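MgGH51 (Meripilus giganteus, PDB 6ZPV) hydrolyses terminal alpha-L-arabinofuranosyl residues, probably from arabinose-containing plant polysaccharides. Local coordinates at residues A[346-351]-A[357-362]; A[384-389]-A[395-400]; A[416-419]-A[424-427]. All blocks are in the same frame, centred on the assembly; numbering follows the deposited sequence.

Contact 1 of 3, residues A[346-351]-A[357-362]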
loop_
_atom_site.group_PDB
_atom_site.type_symbol
_atom_site.label_atom_id
_atom_site.label_comp_id
_atom_site.label_asym_id
_atom_site.label_seq_id
_atom_site.Cartn_x
_atom_site.Cartn_y
_atom_site.Cartn_z
ATOM N N VAL A 346 9.852 14.288 -3.742
ATOM C CA VAL A 346 8.463 14.613 -4.045
ATOM C C VAL A 346 8.219 14.360 -5.526
ATOM O O VAL A 346 9.034 14.821 -6.374
ATOM C CB VAL A 346 8.058 16.047 -3.636
ATOM C CG1 VAL A 346 6.747 16.466 -4.266
ATOM C CG2 VAL A 346 8.056 16.164 -2.123
ATOM N N GLU A 347 7.138 13.640 -5.826
ATOM C CA GLU A 347 6.783 13.341 -7.218
ATOM C C GLU A 347 5.670 14.287 -7.670
ATOM O O GLU A 347 4.673 14.483 -6.954
ATOM C CB GLU A 347 6.373 11.856 -7.333
ATOM C CG GLU A 347 6.114 11.407 -8.758
ATOM C CD GLU A 347 6.173 9.913 -8.962
ATOM O OE1 GLU A 347 6.411 9.185 -7.989
ATOM O OE2 GLU A 347 5.971 9.485 -10.166
ATOM N N VAL A 348 5.842 14.881 -8.860
ATOM C CA VAL A 348 4.929 15.944 -9.320
ATOM C C VAL A 348 3.895 15.285 -10.239
ATOM O O VAL A 348 4.151 15.072 -11.452
ATOM C CB VAL A 348 5.730 17.072 -9.973
ATOM C CG1 VAL A 348 4.800 18.164 -10.499
ATOM C CG2 VAL A 348 6.740 17.627 -8.984
ATOM N N GLY A 349 2.728 14.956 -9.687
ATOM C CA GLY A 349 1.679 14.305 -10.466
ATOM C C GLY A 349 1.831 12.783 -10.496
ATOM O O GLY A 349 2.593 12.205 -9.705
ATOM N N ASN A 350 1.067 12.176 -11.396
ATOM C CA ASN A 350 1.176 10.723 -11.666
ATOM C C ASN A 350 0.952 10.544 -13.161
ATOM O O ASN A 350 -0.061 11.001 -13.729
ATOM C CB ASN A 350 0.129 9.912 -10.917
ATOM C CG ASN A 350 0.266 8.435 -11.204
ATOM O OD1 ASN A 350 1.309 7.858 -10.869
ATOM N ND2 ASN A 350 -0.729 7.820 -11.856
ATOM N N GLU A 351 1.912 9.846 -13.806
ATOM C CA GLU A 351 1.707 9.426 -15.219
ATOM C C GLU A 351 1.254 10.615 -16.064
ATOM O O GLU A 351 0.343 10.496 -16.901
ATOM C CB GLU A 351 0.788 8.223 -15.343
ATOM C CG GLU A 351 1.374 6.965 -14.698
ATOM C CD GLU A 351 0.776 5.665 -15.174
ATOM O OE1 GLU A 351 -0.412 5.672 -15.629
ATOM O OE2 GLU A 351 1.495 4.626 -15.080
ATOM N N GLY A 357 0.808 17.548 -23.117
ATOM C CA GLY A 357 0.606 18.892 -23.680
ATOM C C GLY A 357 0.606 19.969 -22.643
ATOM O O GLY A 357 1.119 21.070 -22.938
ATOM N N SER A 358 0.129 19.705 -21.450
ATOM C CA SER A 358 0.113 20.694 -20.345
ATOM C C SER A 358 1.217 20.480 -19.324
ATOM O O SER A 358 1.482 21.401 -18.551
ATOM C CB SER A 358 -1.240 20.673 -19.678
ATOM O OG SER A 358 -1.418 19.420 -19.041
ATOM N N TYR A 359 1.788 19.289 -19.252
ATOM C CA TYR A 359 2.768 19.065 -18.174
ATOM C C TYR A 359 3.904 20.070 -18.225
ATOM O O TYR A 359 4.386 20.459 -17.150
ATOM C CB TYR A 359 3.315 17.638 -18.144
ATOM C CG TYR A 359 4.038 17.271 -16.863
ATOM C CD1 TYR A 359 3.361 17.196 -15.645
ATOM C CD2 TYR A 359 5.368 16.880 -16.843
ATOM C CE1 TYR A 359 3.944 16.742 -14.483
ATOM C CE2 TYR A 359 5.966 16.389 -15.690
ATOM C CZ TYR A 359 5.237 16.266 -14.524
ATOM O OH TYR A 359 5.840 15.682 -13.419
ATOM N N PRO A 360 4.424 20.539 -19.390
ATOM C CA PRO A 360 5.523 21.495 -19.304
ATOM C C PRO A 360 5.228 22.721 -18.425
ATOM O O PRO A 360 6.045 23.083 -17.588
ATOM C CB PRO A 360 5.846 21.788 -20.734
ATOM C CG PRO A 360 5.479 20.513 -21.478
ATOM C CD PRO A 360 4.216 20.051 -20.774
ATOM N N TYR A 361 4.063 23.338 -18.562
ATOM C CA TYR A 361 3.757 24.505 -17.727
ATOM C C TYR A 361 3.388 24.080 -16.311
ATOM O O TYR A 361 3.630 24.818 -15.365
ATOM C CB TYR A 361 2.740 25.481 -18.359
ATOM C CG TYR A 361 1.288 25.042 -18.430
ATOM C CD1 TYR A 361 0.511 24.956 -17.289
ATOM C CD2 TYR A 361 0.665 24.762 -19.628
ATOM C CE1 TYR A 361 -0.839 24.589 -17.360
ATOM C CE2 TYR A 361 -0.656 24.389 -19.719
ATOM C CZ TYR A 361 -1.425 24.346 -18.584
ATOM O OH TYR A 361 -2.757 23.955 -18.704
ATOM N N ARG A 362 2.725 22.928 -16.162
ATOM C CA ARG A 362 2.371 22.459 -14.822
ATOM C C ARG A 362 3.653 22.125 -14.005
ATOM O O ARG A 362 3.813 22.620 -12.866
ATOM C CB ARG A 362 1.391 21.292 -14.862
ATOM C CG ARG A 362 0.069 21.673 -15.507
ATOM C CD ARG A 362 -0.975 20.556 -15.518
ATOM N NE ARG A 362 -0.610 19.393 -16.331
ATOM C CZ ARG A 362 -0.284 18.170 -15.932
ATOM N NH1 ARG A 362 -0.125 17.871 -14.646
ATOM N NH2 ARG A 362 -0.136 17.216 -16.819
#
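Tyr-359, in the first turn of its helix, reaches across to the end of the neighbouring strand and gives its phenol proton to the backbone carbonyl of Val-348, with OH and O 2.7 Å apart. The hydroxyl lies in the carbonyl plane on a lone pair, the C=O...donor angle being 143°, and the acceptor in turn sits at the edge of the ring, near its plane. CG of Tyr-359 stands anti to the backbone N (chi1 -165°), which sends the ring out from the helix toward the strand. The same hydroxyl is also hydrogen-bonded to the backbone N of Thr-382, so two bonds grip this buried polar atom and fix the ring's outer end. Packing is close just here: CB of Val-348 lies 3.7 Å from Tyr-359 OH, whereas CG1 of Val-348 meets CE1 of Tyr-359 less intimately at 4.3 Å.

CZ of the Arg-362 guanidinium lies in plane at the edge of the Tyr-359 ring. Arg-362 NE donates to Ser-358 OG at 2.8 Å, close to the guanidinium plane, and Arg-362 NH1 forms a salt bridge with Asp-352. In contrast to the buried pair of Val-348 and Tyr-359, the nearby residues Gly-357, Pro-360 and Tyr-361 are more open to solvent.

Together these residues join the first two elements of the beta-alpha-beta unit formed by strand 345-348, helix 359-373 and strand 378-381, part of the eight-stranded parallel barrel of the catalytic domain. Val-348 also packs on Trp-363 and Val-367 further along the helix, while Tyr-359 leans on Ala-381; strand 345-348 itself runs between strands 284-289 and 378-381.

Contact 2 of 3, residues A[384-389]-A[395-400]. With NAG (2-acetamido-2-deoxy-beta-D-glucopyranose), chain B; NAG (2-acetamido-2-deoxy-beta-D-glucopyranose), chain C; BMA (beta-D-mannopyranose), chain D; MAN (alpha-D-mannopyranose), chain E.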
loop_
_atom_site.group_PDB
_atom_site.type_symbol
_atom_site.label_atom_id
_atom_site.label_comp_id
_atom_site.label_asym_id
_atom_site.label_seq_id
_atom_site.Cartn_x
_atom_site.Cartn_y
_atom_site.Cartn_z
ATOM N N ASN A 384 7.278 10.898 -19.960
ATOM C CA ASN A 384 8.340 10.036 -20.511
ATOM C C ASN A 384 9.642 10.834 -20.511
ATOM O O ASN A 384 9.646 12.090 -20.774
ATOM C CB ASN A 384 7.991 9.615 -21.943
ATOM C CG ASN A 384 6.759 8.756 -22.002
ATOM O OD1 ASN A 384 6.492 7.962 -21.100
ATOM N ND2 ASN A 384 6.020 8.880 -23.098
ATOM N N ALA A 385 10.735 10.176 -20.260
ATOM C CA ALA A 385 11.989 10.907 -20.066
ATOM C C ALA A 385 12.318 11.738 -21.287
ATOM O O ALA A 385 12.401 11.210 -22.394
ATOM C CB ALA A 385 13.075 9.916 -19.734
ATOM N N TRP A 386 12.501 13.031 -21.065
ATOM C CA TRP A 386 13.067 13.996 -22.028
ATOM C C TRP A 386 12.147 14.381 -23.176
ATOM O O TRP A 386 12.573 15.182 -24.024
ATOM C CB TRP A 386 14.431 13.502 -22.580
ATOM C CG TRP A 386 15.325 13.117 -21.452
ATOM C CD1 TRP A 386 15.765 11.866 -21.172
ATOM C CD2 TRP A 386 15.824 13.942 -20.414
ATOM N NE1 TRP A 386 16.470 11.827 -19.987
ATOM C CE2 TRP A 386 16.544 13.108 -19.530
ATOM C CE3 TRP A 386 15.733 15.298 -20.127
ATOM C CZ2 TRP A 386 17.142 13.601 -18.385
ATOM C CZ3 TRP A 386 16.340 15.794 -18.997
ATOM C CH2 TRP A 386 17.033 14.943 -18.134
ATOM N N ASN A 387 10.931 13.891 -23.206
ATOM C CA ASN A 387 9.976 14.209 -24.289
ATOM C C ASN A 387 8.591 14.276 -23.674
ATOM O O ASN A 387 7.977 13.243 -23.411
ATOM C CB ASN A 387 10.017 13.200 -25.414
ATOM C CG ASN A 387 11.275 13.239 -26.230
ATOM O OD1 ASN A 387 11.434 14.186 -27.021
ATOM N ND2 ASN A 387 12.183 12.292 -26.021
ATOM N N PRO A 388 8.071 15.483 -23.328
ATOM C CA PRO A 388 8.578 16.773 -23.754
ATOM C C PRO A 388 9.724 17.239 -22.890
ATOM O O PRO A 388 9.945 16.781 -21.775
ATOM C CB PRO A 388 7.359 17.681 -23.502
ATOM C CG PRO A 388 6.633 17.031 -22.347
ATOM C CD PRO A 388 6.799 15.543 -22.591
ATOM N N VAL A 389 10.404 18.247 -23.386
ATOM C CA VAL A 389 11.528 18.857 -22.677
ATOM C C VAL A 389 11.012 19.801 -21.583
ATOM O O VAL A 389 10.214 20.673 -21.850
ATOM C CB VAL A 389 12.383 19.628 -23.650
ATOM C CG1 VAL A 389 13.546 20.251 -22.892
ATOM C CG2 VAL A 389 12.817 18.739 -24.820
ATOM N N GLN A 395 15.698 16.553 -12.080
ATOM C CA GLN A 395 16.788 15.733 -11.542
ATOM C C GLN A 395 16.465 14.251 -11.582
ATOM O O GLN A 395 17.423 13.448 -11.527
ATOM C CB GLN A 395 17.088 16.169 -10.126
ATOM C CG GLN A 395 17.584 17.596 -10.041
ATOM C CD GLN A 395 18.137 17.804 -8.676
ATOM O OE1 GLN A 395 17.393 18.099 -7.717
ATOM N NE2 GLN A 395 19.447 17.611 -8.597
ATOM N N SER A 396 15.208 13.883 -11.641
ATOM C CA SER A 396 14.772 12.478 -11.670
ATOM C C SER A 396 13.516 12.333 -12.517
ATOM O O SER A 396 12.671 13.272 -12.581
ATOM C CB SER A 396 14.509 11.983 -10.294
ATOM O OG SER A 396 15.624 11.975 -9.433
ATOM N N TYR A 397 13.349 11.145 -13.064
ATOM C CA TYR A 397 12.127 10.696 -13.744
ATOM C C TYR A 397 11.646 9.383 -13.119
ATOM O O TYR A 397 12.477 8.543 -12.729
ATOM C CB TYR A 397 12.367 10.422 -15.230
ATOM C CG TYR A 397 12.294 11.650 -16.112
ATOM C CD1 TYR A 397 11.053 12.132 -16.516
ATOM C CD2 TYR A 397 13.397 12.342 -16.578
ATOM C CE1 TYR A 397 10.908 13.218 -17.343
ATOM C CE2 TYR A 397 13.264 13.447 -17.397
ATOM C CZ TYR A 397 12.014 13.897 -17.798
ATOM O OH TYR A 397 11.900 14.936 -18.668
ATOM N N ASP A 398 10.319 9.201 -13.079
ATOM C CA ASP A 398 9.633 7.984 -12.683
ATOM C C ASP A 398 9.231 7.225 -13.947
ATOM O O ASP A 398 8.475 7.767 -14.783
ATOM C CB ASP A 398 8.410 8.278 -11.816
ATOM C CG ASP A 398 7.694 7.039 -11.289
ATOM O OD1 ASP A 398 8.221 5.922 -11.575
ATOM O OD2 ASP A 398 6.617 7.179 -10.653
ATOM N N VAL A 399 9.747 6.008 -14.100
ATOM C CA VAL A 399 9.474 5.103 -15.246
ATOM C C VAL A 399 8.607 3.958 -14.769
ATOM O O VAL A 399 8.936 3.285 -13.764
ATOM C CB VAL A 399 10.823 4.605 -15.816
ATOM C CG1 VAL A 399 10.619 3.698 -17.001
ATOM C CG2 VAL A 399 11.761 5.734 -16.145
ATOM N N HIS A 400 7.510 3.677 -15.483
ATOM C CA HIS A 400 6.600 2.564 -15.172
ATOM C C HIS A 400 6.609 1.565 -16.317
ATOM O O HIS A 400 6.548 1.984 -17.466
ATOM C CB HIS A 400 5.147 3.062 -14.995
ATOM C CG HIS A 400 4.977 4.063 -13.898
ATOM N ND1 HIS A 400 3.777 4.731 -13.714
ATOM C CD2 HIS A 400 5.819 4.507 -12.940
ATOM C CE1 HIS A 400 3.927 5.546 -12.686
ATOM N NE2 HIS A 400 5.145 5.447 -12.183
HETATM C C1 NAG B . 20.928 13.057 -20.533
HETATM C C2 NAG B . 20.296 14.409 -20.948
HETATM C C3 NAG B . 19.091 14.301 -21.860
HETATM C C4 NAG B . 19.201 13.329 -22.979
HETATM C C5 NAG B . 19.785 12.045 -22.398
HETATM C C6 NAG B . 20.108 11.024 -23.507
HETATM C C7 NAG B . 20.910 16.044 -19.238
HETATM C C8 NAG B . 20.580 16.662 -17.873
HETATM N N2 NAG B . 20.034 15.235 -19.782
HETATM O O3 NAG B . 18.677 15.604 -22.336
HETATM O O4 NAG B . 17.967 12.944 -23.591
HETATM O O5 NAG B . 21.014 12.242 -21.744
HETATM O O6 NAG B . 20.937 11.621 -24.507
HETATM O O7 NAG B . 21.937 16.367 -19.841
HETATM C C1 NAG C . 17.609 13.585 -24.788
HETATM C C2 NAG C . 16.579 12.731 -25.515
HETATM C C3 NAG C . 16.131 13.405 -26.763
HETATM C C4 NAG C . 15.601 14.778 -26.335
HETATM C C5 NAG C . 16.581 15.547 -25.432
HETATM C C6 NAG C . 16.012 16.877 -24.867
HETATM C C7 NAG C . 16.683 10.298 -25.280
HETATM C C8 NAG C . 17.413 9.031 -25.734
HETATM N N2 NAG C . 17.147 11.406 -25.796
HETATM O O3 NAG C . 15.039 12.651 -27.312
HETATM O O4 NAG C . 15.434 15.646 -27.475
HETATM O O5 NAG C . 16.966 14.775 -24.320
HETATM O O6 NAG C . 16.845 17.617 -23.935
HETATM O O7 NAG C . 15.799 10.226 -24.448
HETATM C C1 BMA D . 14.174 15.710 -28.094
HETATM C C2 BMA D . 14.085 17.103 -28.757
HETATM C C3 BMA D . 12.808 17.197 -29.577
HETATM C C4 BMA D . 12.710 16.059 -30.597
HETATM C C5 BMA D . 12.928 14.727 -29.913
HETATM C C6 BMA D . 13.044 13.598 -30.959
HETATM O O2 BMA D . 15.229 17.390 -29.595
HETATM O O3 BMA D . 12.773 18.451 -30.285
HETATM O O4 BMA D . 11.483 16.066 -31.306
HETATM O O5 BMA D . 14.157 14.729 -29.178
HETATM O O6 BMA D . 12.902 12.352 -30.236
HETATM C C1 MAN E . 11.893 19.399 -29.697
HETATM C C2 MAN E . 11.636 20.490 -30.720
HETATM C C3 MAN E . 12.895 21.361 -31.010
HETATM C C4 MAN E . 13.462 21.862 -29.712
HETATM C C5 MAN E . 13.739 20.705 -28.733
HETATM C C6 MAN E . 14.333 21.220 -27.384
HETATM O O2 MAN E . 10.567 21.353 -30.240
HETATM O O3 MAN E . 12.515 22.477 -31.782
HETATM O O4 MAN E . 14.655 22.610 -29.969
HETATM O O5 MAN E . 12.521 19.966 -28.555
HETATM O O6 MAN E . 13.283 21.944 -26.683
HETATM O O HOH W 1 9.570 14.771 -20.009
#
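CA of Ala-385 sits over the centre of the Tyr-397 ring, 3.6 Å from the ring centroid: a CH-pi contact almost along the ring normal. Tyr-397 has CG anti to its carbonyl carbon and beside the backbone N (chi1 -84°), which carries the ring off the strand toward the turn, where OH accepts a hydrogen bond from Trp-386 N at 3.1 Å. It also donates to a water 2.7 Å from OH, and that water in turn donates to the carbonyls of Asn-384 and Pro-388.

Residues 384-387 form a type II beta turn in the loop leading from strand 378-381 to strand 396-403 of the (beta/alpha)8 barrel, with Trp-386 at the third position.

With CG anti to its carbonyl carbon and beside the backbone N (chi1 -51°), Trp-386 turns one face of its indole to the edge of Tyr-397. The two make a T-shaped pair, with planes at 70° and CE2 of Trp-386 3.9 Å from CE2 of Tyr-397. Against the opposite indole face lies the first sugar of the glycan, NAG of chain B, whose C3 sits 3.6 Å above the ring plane; the indole is thus sandwiched between protein and carbohydrate. Further along the sugar chain, Asn-387 ND2 donates a nearly straight bond of 3.2 Å to O3 of NAG chain C.

Contact 3 of 3, residues A[416-419]-A[424-427]. With NAG (2-acetamido-2-deoxy-beta-D-glucopyranose), chain B; ACT (acetate ion), chain G.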
loop_
_atom_site.group_PDB
_atom_site.type_symbol
_atom_site.label_atom_id
_atom_site.label_comp_id
_atom_site.label_asym_id
_atom_site.label_seq_id
_atom_site.Cartn_x
_atom_site.Cartn_y
_atom_site.Cartn_z
ATOM N N ASP A 416 21.576 0.194 -19.196
ATOM C CA ASP A 416 23.040 0.180 -19.439
ATOM C C ASP A 416 23.471 1.268 -20.423
ATOM O O ASP A 416 24.609 1.757 -20.260
ATOM C CB ASP A 416 23.497 -1.180 -19.910
ATOM C CG ASP A 416 23.446 -2.180 -18.785
ATOM O OD1 ASP A 416 22.323 -2.603 -18.375
ATOM O OD2 ASP A 416 24.524 -2.580 -18.253
ATOM N N GLY A 417 22.676 1.534 -21.449
ATOM C CA GLY A 417 23.050 2.512 -22.455
ATOM C C GLY A 417 22.624 3.923 -22.126
ATOM O O GLY A 417 22.874 4.820 -22.983
ATOM N N PHE A 418 21.989 4.169 -20.974
ATOM C CA PHE A 418 21.597 5.532 -20.634
ATOM C C PHE A 418 22.820 6.374 -20.385
ATOM O O PHE A 418 23.874 5.904 -19.887
ATOM C CB PHE A 418 20.736 5.590 -19.364
ATOM C CG PHE A 418 19.240 5.370 -19.547
ATOM C CD1 PHE A 418 18.714 4.334 -20.315
ATOM C CD2 PHE A 418 18.349 6.214 -18.900
ATOM C CE1 PHE A 418 17.355 4.189 -20.493
ATOM C CE2 PHE A 418 16.984 6.044 -19.059
ATOM C CZ PHE A 418 16.491 5.043 -19.864
ATOM N N GLN A 419 22.695 7.647 -20.706
ATOM C CA GLN A 419 23.757 8.598 -20.334
ATOM C C GLN A 419 23.821 8.769 -18.823
ATOM O O GLN A 419 22.794 8.709 -18.154
ATOM C CB GLN A 419 23.482 9.952 -20.984
ATOM C CG GLN A 419 23.429 9.957 -22.489
ATOM C CD GLN A 419 24.716 9.461 -23.115
ATOM O OE1 GLN A 419 25.792 9.998 -22.831
ATOM N NE2 GLN A 419 24.585 8.413 -23.923
ATOM N N THR A 424 18.773 10.887 -12.254
ATOM C CA THR A 424 18.513 9.592 -11.666
ATOM C C THR A 424 17.089 9.146 -12.014
ATOM O O THR A 424 16.213 9.948 -12.303
ATOM C CB THR A 424 18.782 9.603 -10.162
ATOM O OG1 THR A 424 17.911 10.532 -9.531
ATOM C CG2 THR A 424 20.206 9.878 -9.808
ATOM N N TYR A 425 16.881 7.842 -11.936
ATOM C CA TYR A 425 15.667 7.182 -12.416
ATOM C C TYR A 425 15.038 6.358 -11.316
ATOM O O TYR A 425 15.751 5.600 -10.605
ATOM C CB TYR A 425 15.962 6.375 -13.674
ATOM C CG TYR A 425 16.411 7.241 -14.826
ATOM C CD1 TYR A 425 15.492 7.868 -15.651
ATOM C CD2 TYR A 425 17.740 7.584 -15.030
ATOM C CE1 TYR A 425 15.879 8.734 -16.654
ATOM C CE2 TYR A 425 18.164 8.470 -16.028
ATOM C CZ TYR A 425 17.208 9.047 -16.850
ATOM O OH TYR A 425 17.550 9.902 -17.859
ATOM N N PHE A 426 13.744 6.490 -11.195
ATOM C CA PHE A 426 12.920 5.747 -10.218
ATOM C C PHE A 426 12.036 4.809 -11.035
ATOM O O PHE A 426 11.232 5.269 -11.857
ATOM C CB PHE A 426 12.036 6.770 -9.509
ATOM C CG PHE A 426 10.984 6.257 -8.561
ATOM C CD1 PHE A 426 11.128 5.065 -7.913
ATOM C CD2 PHE A 426 9.855 7.031 -8.282
ATOM C CE1 PHE A 426 10.187 4.629 -6.984
ATOM C CE2 PHE A 426 8.911 6.620 -7.346
ATOM C CZ PHE A 426 9.104 5.415 -6.688
ATOM N N GLU A 427 12.181 3.485 -10.870
ATOM C CA GLU A 427 11.282 2.528 -11.511
ATOM C C GLU A 427 10.077 2.374 -10.576
ATOM O O GLU A 427 10.010 1.408 -9.786
ATOM C CB GLU A 427 11.998 1.213 -11.783
ATOM C CG GLU A 427 11.276 0.376 -12.821
ATOM C CD GLU A 427 11.592 0.693 -14.265
ATOM O OE1 GLU A 427 12.476 1.506 -14.554
ATOM O OE2 GLU A 427 10.914 0.065 -15.169
HETATM C C1 NAG B . 20.928 13.057 -20.533
HETATM C C2 NAG B . 20.296 14.409 -20.948
HETATM C C3 NAG B . 19.091 14.301 -21.860
HETATM C C4 NAG B . 19.201 13.329 -22.979
HETATM C C5 NAG B . 19.785 12.045 -22.398
HETATM C C6 NAG B . 20.108 11.024 -23.507
HETATM C C7 NAG B . 20.910 16.044 -19.238
HETATM C C8 NAG B . 20.580 16.662 -17.873
HETATM N N2 NAG B . 20.034 15.235 -19.782
HETATM O O3 NAG B . 18.677 15.604 -22.336
HETATM O O4 NAG B . 17.967 12.944 -23.591
HETATM O O5 NAG B . 21.014 12.242 -21.744
HETATM O O6 NAG B . 20.937 11.621 -24.507
HETATM O O7 NAG B . 21.937 16.367 -19.841
HETATM C C ACT G . 19.192 8.204 -21.740
HETATM O O ACT G . 20.114 8.653 -21.107
HETATM O OXT ACT G . 19.378 7.465 -22.765
HETATM C CH3 ACT G . 17.711 8.612 -21.295
HETATM O O HOH W 2 20.013 10.059 -18.680
#
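Phe-418 points one edge at the face of Tyr-425 in a nearly perpendicular T-shaped stack, with planes at 87° and ring centroids 5.0 Å apart. The leading edge is the CD2-CE2 bond: CD2 of Phe-418 approaches CE2 of Tyr-425 to 3.7 Å, while CE2 of Phe-418 stands above the tyrosine plane toward the rim of the ring. No hydrogen bond links the two segments directly, so their joining rests on this aromatic pair and on what gathers round it.

An acetate ion, probably from the crystallisation liquor, lies over one face of Phe-418, its CH3 3.4 Å from CD2 of Phe-418. Gln-419 N holds the ion by a hydrogen bond of 2.8 Å to its O atom. Next to it, a water 2.6 Å from Tyr-425 OH lies in the plane of the tyrosine ring, at its edge. This water is within hydrogen-bonding distance of the acetate O and Gln-419 O, more acceptors than it has protons for once its other neighbours are counted. CG of Gln-419 comes within 3.4 Å of O5 of NAG chain B, so the loop also borders the glycan.

Further out, Tyr-425 OH is hydrogen-bonded to Trp-386 NE1, which helps to set the position of the phenol end. The rings of Tyr-414 and Tyr-415 also meet Phe-418, both at inclined angles, and Asp-416 ties the start of the segment to Arg-469 by a salt bridge.

In the barrel, segment 416-419 belongs to the connection from helix 405-410 to strand 424-432. That strand runs parallel between 396-403 and 474-479, hydrogen-bonded to both, with Tyr-425 packing on Tyr-397 of the former.

How the contacts relate
The three contacts follow one another along the chain and around the parallel barrel: contact 2 is about 10 Å, centre to centre, from both contact 1 and contact 3, themselves about 20 Å apart. Contacts 1 and 2 meet where Glu-351 OE2 lies 2.7 Å from His-400 ND1, a probable hydrogen bond, and where Glu-347 OE2 and Asp-398 OD2 approach to 2.4 Å. Contacts 2 and 3 lie on neighbouring strands, 396-403 and 424-432, with Val-399 N 2.8 Å from Phe-426 O. NAG of chain B touches both, and their residues Trp-386, Asn-387, Val-389 and Gln-419 line one glycan pocket; the nearest atoms of the Tyr-359 side chain and NAG chain C are about 13 Å apart.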